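Paenibacillus xanthan lyase (Paenibacillus, PDB 6F2P) cleaves the bacterial polysaccharide xanthan, probably by beta-elimination as in other polysaccharide lyases of family 8. Local coordinates at residues Ala790-Val803 against Ser886-Leu898. Residues are numbered along the deposited sequence; the frame is centred on the assembly and turned at random.
With CA (calcium ion), chain C; CA (calcium ion), chain D.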
loop_
_atom_site.group_PDB
_atom_site.type_symbol
_atom_site.label_atom_id
_atom_site.label_comp_id
_atom_site.label_asym_id
_atom_site.label_seq_id
_atom_site.Cartn_x
_atom_site.Cartn_y
_atom_site.Cartn_z
ATOM N N ALA A 790 -2.207 -38.199 11.065
ATOM C CA ALA A 790 -1.469 -36.964 11.258
ATOM C C ALA A 790 -2.226 -36.020 12.169
ATOM O O ALA A 790 -3.464 -36.021 12.211
ATOM C CB ALA A 790 -1.197 -36.297 9.931
ATOM N N SER A 791 -1.461 -35.226 12.907
ATOM C CA SER A 791 -2.005 -34.167 13.736
ATOM C C SER A 791 -2.835 -33.212 12.878
ATOM O O SER A 791 -2.348 -32.667 11.884
ATOM C CB SER A 791 -0.862 -33.406 14.395
ATOM O OG SER A 791 -1.318 -32.621 15.479
ATOM N N GLY A 792 -4.095 -33.023 13.255
ATOM C CA GLY A 792 -4.993 -32.164 12.509
ATOM C C GLY A 792 -5.519 -32.831 11.251
ATOM O O GLY A 792 -6.236 -32.216 10.460
ATOM N N GLY A 793 -5.150 -34.093 11.060
ATOM C CA GLY A 793 -5.608 -34.857 9.913
ATOM C C GLY A 793 -4.951 -34.428 8.618
ATOM O O GLY A 793 -5.385 -34.823 7.537
ATOM N N LYS A 794 -3.905 -33.615 8.722
ATOM C CA LYS A 794 -3.204 -33.128 7.539
ATOM C C LYS A 794 -1.698 -33.117 7.745
ATOM O O LYS A 794 -1.209 -32.857 8.841
ATOM C CB LYS A 794 -3.687 -31.724 7.165
ATOM C CG LYS A 794 -5.153 -31.642 6.756
ATOM C CD LYS A 794 -5.558 -30.211 6.442
ATOM C CE LYS A 794 -6.998 -30.145 5.955
ATOM N NZ LYS A 794 -7.189 -30.941 4.709
ATOM N N LYS A 795 -0.964 -33.407 6.681
ATOM C CA LYS A 795 0.486 -33.302 6.707
ATOM C C LYS A 795 0.950 -32.441 5.525
ATOM O O LYS A 795 0.217 -32.273 4.548
ATOM C CB LYS A 795 1.119 -34.694 6.661
ATOM C CG LYS A 795 0.763 -35.479 5.414
ATOM C CD LYS A 795 1.104 -36.958 5.536
ATOM C CE LYS A 795 0.739 -37.692 4.251
ATOM N NZ LYS A 795 0.529 -39.142 4.469
ATOM N N LEU A 796 2.154 -31.884 5.620
ATOM C CA LEU A 796 2.689 -31.045 4.550
ATOM C C LEU A 796 3.802 -31.767 3.808
ATOM O O LEU A 796 4.863 -32.046 4.377
ATOM C CB LEU A 796 3.204 -29.707 5.093
ATOM C CG LEU A 796 3.567 -28.691 4.006
ATOM C CD1 LEU A 796 2.348 -28.405 3.159
ATOM C CD2 LEU A 796 4.137 -27.404 4.579
ATOM N N GLY A 797 3.554 -32.069 2.537
ATOM C CA GLY A 797 4.512 -32.790 1.722
ATOM C C GLY A 797 5.432 -31.830 1.011
ATOM O O GLY A 797 5.009 -31.107 0.117
ATOM N N PHE A 798 6.692 -31.803 1.425
ATOM C CA PHE A 798 7.693 -31.017 0.724
ATOM C C PHE A 798 7.903 -31.674 -0.628
ATOM O O PHE A 798 7.742 -32.886 -0.757
ATOM C CB PHE A 798 9.021 -31.009 1.483
ATOM C CG PHE A 798 9.022 -30.151 2.712
ATOM C CD1 PHE A 798 7.837 -29.846 3.376
ATOM C CD2 PHE A 798 10.214 -29.641 3.208
ATOM C CE1 PHE A 798 7.841 -29.053 4.522
ATOM C CE2 PHE A 798 10.230 -28.844 4.349
ATOM C CZ PHE A 798 9.041 -28.549 5.009
ATOM N N ASN A 799 8.261 -30.882 -1.630
ATOM C CA ASN A 799 8.558 -31.417 -2.956
ATOM C C ASN A 799 9.995 -31.142 -3.358
ATOM O O ASN A 799 10.328 -31.163 -4.540
ATOM C CB ASN A 799 7.598 -30.843 -3.988
ATOM C CG ASN A 799 6.226 -31.462 -3.893
ATOM O OD1 ASN A 799 6.084 -32.683 -3.954
ATOM N ND2 ASN A 799 5.205 -30.627 -3.718
ATOM N N ASN A 800 10.829 -30.887 -2.355
ATOM C CA ASN A 800 12.228 -30.529 -2.545
ATOM C C ASN A 800 12.990 -31.476 -3.465
ATOM O O ASN A 800 12.970 -32.694 -3.262
ATOM C CB ASN A 800 12.918 -30.418 -1.187
ATOM C CG ASN A 800 12.247 -29.400 -0.280
ATOM O OD1 ASN A 800 11.028 -29.218 -0.333
ATOM N ND2 ASN A 800 13.038 -28.721 0.547
ATOM N N ASN A 801 13.650 -30.886 -4.470
ATOM C CA ASN A 801 14.347 -31.597 -5.549
ATOM C C ASN A 801 15.758 -31.991 -5.204
ATOM O O ASN A 801 16.231 -33.039 -5.623
ATOM C CB ASN A 801 14.491 -30.705 -6.788
ATOM C CG ASN A 801 13.180 -30.280 -7.364
ATOM O OD1 ASN A 801 12.955 -29.090 -7.591
ATOM N ND2 ASN A 801 12.305 -31.244 -7.636
ATOM N N ALA A 802 16.449 -31.113 -4.488
ATOM C CA ALA A 802 17.895 -31.201 -4.385
ATOM C C ALA A 802 18.423 -30.579 -3.103
ATOM O O ALA A 802 17.679 -29.962 -2.346
ATOM C CB ALA A 802 18.537 -30.530 -5.593
ATOM N N VAL A 803 19.718 -30.748 -2.871
ATOM C CA VAL A 803 20.375 -30.189 -1.702
ATOM C C VAL A 803 20.227 -28.666 -1.699
ATOM O O VAL A 803 20.185 -28.043 -2.758
ATOM C CB VAL A 803 21.857 -30.636 -1.655
ATOM C CG1 VAL A 803 22.635 -29.895 -0.586
ATOM C CG2 VAL A 803 21.932 -32.133 -1.430
ATOM N N SER A 886 16.072 -43.757 0.100
ATOM C CA SER A 886 14.981 -42.813 -0.140
ATOM C C SER A 886 14.746 -42.555 -1.635
ATOM O O SER A 886 15.694 -42.542 -2.425
ATOM C CB SER A 886 15.254 -41.497 0.585
ATOM O OG SER A 886 14.194 -40.582 0.388
ATOM N N SER A 887 13.478 -42.362 -2.007
ATOM C CA SER A 887 13.086 -42.024 -3.380
ATOM C C SER A 887 13.759 -40.736 -3.833
ATOM O O SER A 887 14.132 -40.588 -5.000
ATOM C CB SER A 887 11.569 -41.809 -3.472
ATOM O OG SER A 887 10.829 -42.972 -3.155
ATOM N N GLY A 888 13.886 -39.797 -2.899
ATOM C CA GLY A 888 14.426 -38.485 -3.191
ATOM C C GLY A 888 14.633 -37.661 -1.936
ATOM O O GLY A 888 15.042 -38.179 -0.897
ATOM N N TYR A 889 14.328 -36.373 -2.029
ATOM C CA TYR A 889 14.657 -35.439 -0.964
ATOM C C TYR A 889 13.426 -34.862 -0.270
ATOM O O TYR A 889 13.538 -33.917 0.514
ATOM C CB TYR A 889 15.496 -34.290 -1.520
ATOM C CG TYR A 889 16.815 -34.698 -2.138
ATOM C CD1 TYR A 889 16.923 -34.946 -3.504
ATOM C CD2 TYR A 889 17.961 -34.816 -1.361
ATOM C CE1 TYR A 889 18.141 -35.302 -4.081
ATOM C CE2 TYR A 889 19.182 -35.175 -1.925
ATOM C CZ TYR A 889 19.265 -35.418 -3.283
ATOM O OH TYR A 889 20.478 -35.776 -3.829
ATOM N N LYS A 890 12.256 -35.426 -0.549
ATOM C CA LYS A 890 11.015 -34.873 -0.011
ATOM C C LYS A 890 10.832 -35.110 1.487
ATOM O O LYS A 890 11.745 -35.573 2.180
ATOM C CB LYS A 890 9.808 -35.377 -0.804
ATOM C CG LYS A 890 9.854 -34.964 -2.269
ATOM C CD LYS A 890 8.603 -35.382 -3.024
ATOM C CE LYS A 890 8.688 -34.942 -4.478
ATOM N NZ LYS A 890 7.400 -35.153 -5.188
ATOM N N LEU A 891 9.647 -34.779 1.984
ATOM C CA LEU A 891 9.387 -34.868 3.411
ATOM C C LEU A 891 7.900 -34.709 3.673
ATOM O O LEU A 891 7.217 -33.951 2.977
ATOM C CB LEU A 891 10.166 -33.776 4.143
ATOM C CG LEU A 891 10.060 -33.646 5.663
ATOM C CD1 LEU A 891 10.691 -34.843 6.365
ATOM C CD2 LEU A 891 10.721 -32.352 6.114
ATOM N N MET A 892 7.400 -35.438 4.663
ATOM C CA MET A 892 6.020 -35.291 5.103
ATOM C C MET A 892 5.981 -34.658 6.495
ATOM O O MET A 892 5.991 -35.363 7.509
ATOM C CB MET A 892 5.307 -36.648 5.117
ATOM C CG MET A 892 4.944 -37.187 3.742
ATOM S SD MET A 892 3.640 -36.227 2.941
ATOM C CE MET A 892 3.969 -36.616 1.224
ATOM N N LEU A 893 5.937 -33.329 6.540
ATOM C CA LEU A 893 5.949 -32.593 7.803
ATOM C C LEU A 893 4.549 -32.462 8.413
ATOM O O LEU A 893 3.630 -31.953 7.772
ATOM C CB LEU A 893 6.571 -31.212 7.581
ATOM C CG LEU A 893 6.671 -30.213 8.734
ATOM C CD1 LEU A 893 7.407 -30.801 9.929
ATOM C CD2 LEU A 893 7.378 -28.962 8.235
ATOM N N ASP A 894 4.385 -32.916 9.651
ATOM C CA ASP A 894 3.079 -32.847 10.303
ATOM C C ASP A 894 2.953 -31.575 11.132
ATOM O O ASP A 894 2.008 -30.809 10.951
ATOM C CB ASP A 894 2.815 -34.092 11.167
ATOM C CG ASP A 894 1.382 -34.144 11.719
ATOM O OD1 ASP A 894 0.563 -33.268 11.355
ATOM O OD2 ASP A 894 1.070 -35.068 12.508
ATOM N N ASN A 895 3.903 -31.355 12.040
ATOM C CA ASN A 895 3.868 -30.164 12.885
ATOM C C ASN A 895 5.191 -29.846 13.577
ATOM O O ASN A 895 6.177 -30.562 13.419
ATOM C CB ASN A 895 2.731 -30.249 13.914
ATOM C CG ASN A 895 2.914 -31.381 14.918
ATOM O OD1 ASN A 895 4.032 -31.783 15.236
ATOM N ND2 ASN A 895 1.801 -31.891 15.434
ATOM N N PHE A 896 5.195 -28.751 14.330
ATOM C CA PHE A 896 6.278 -28.436 15.246
ATOM C C PHE A 896 5.693 -28.383 16.652
ATOM O O PHE A 896 4.512 -28.086 16.831
ATOM C CB PHE A 896 6.898 -27.076 14.929
ATOM C CG PHE A 896 7.682 -27.032 13.646
ATOM C CD1 PHE A 896 8.945 -27.594 13.574
ATOM C CD2 PHE A 896 7.169 -26.397 12.524
ATOM C CE1 PHE A 896 9.674 -27.549 12.406
ATOM C CE2 PHE A 896 7.899 -26.342 11.346
ATOM C CZ PHE A 896 9.154 -26.923 11.288
ATOM N N SER A 897 6.523 -28.681 17.643
ATOM C CA SER A 897 6.187 -28.422 19.030
ATOM C C SER A 897 7.368 -27.707 19.656
ATOM O O SER A 897 8.510 -28.020 19.346
ATOM C CB SER A 897 5.927 -29.728 19.780
ATOM O OG SER A 897 4.748 -30.362 19.323
ATOM N N LEU A 898 7.101 -26.737 20.520
ATOM C CA LEU A 898 8.157 -26.142 21.331
ATOM C C LEU A 898 7.929 -26.570 22.770
ATOM O O LEU A 898 6.904 -26.242 23.364
ATOM C CB LEU A 898 8.144 -24.618 21.242
ATOM C CG LEU A 898 8.028 -23.992 19.856
ATOM C CD1 LEU A 898 8.168 -22.484 19.968
ATOM C CD2 LEU A 898 9.052 -24.568 18.906
HETATM CA CA CA C . -0.725 -31.492 10.796
HETATM CA CA CA D . 14.374 -27.413 -6.286
HETATM O O HOH W 1 13.031 -35.544 -3.983
#
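Phe798 lies beside Leu891 where strands 794-798 and 891-898 pair antiparallel in a calcium-bearing beta-sandwich, an arrangement reminiscent of carbohydrate-binding modules. Leu796 and Leu893 form a hydrogen-bonded pair, their N-H and C=O groups joined in both directions. The two faces of the pairing are quite different. Toward the sandwich interior, Leu891 CD2 sits over one face of the Phe798 ring in a CH-pi contact, 4.1 Å from its centroid and 18° off the normal. Leu893 approaches the far end of the ring obliquely, CD2 lying 3.7 Å from Phe798 CZ, and also touches Leu877 of the facing sheet. On the other face, the extended chain of Lys795 passes across the thioether of Met892, Lys795 CE 3.5 Å from Met892 SD, before its amine reaches a salt bridge with Asp787. Gly797 has no side chain to compete for this side, and its CA lies near Met892 CE.

Farther along, the aliphatic chain of Lys890 runs past Phe798 O, and NZ hydrogen-bonds Asn799 OD1 at 3.1 Å; the side-chain amide of Asn799 also has a polar partner in Thr781. Cutting the Lys890 side chain back to an alanine would probably leave Asn799 OD1 without its amine donor and strip from Phe798 O the cover of the methylenes beyond CB. Beyond it, Ala802 CA rests over one face of the Tyr889 ring, while Asn801 turns its OD1 to a second calcium ion, shared with Asp780 and Asp805.

The opposite end is fixed by metal. With CG anti to the backbone N (chi1 -172°), Asp894 divides its carboxylate: OD1 and, more distantly, the backbone O of Asp894 bind calcium, together with Ser791 O, Lys794 O, Glu769 and Glu771, whereas OD2, salt-bridged to Arg824, uses its syn lone pair to accept a hydrogen bond from Ser791 N, 2.6 Å from OD2.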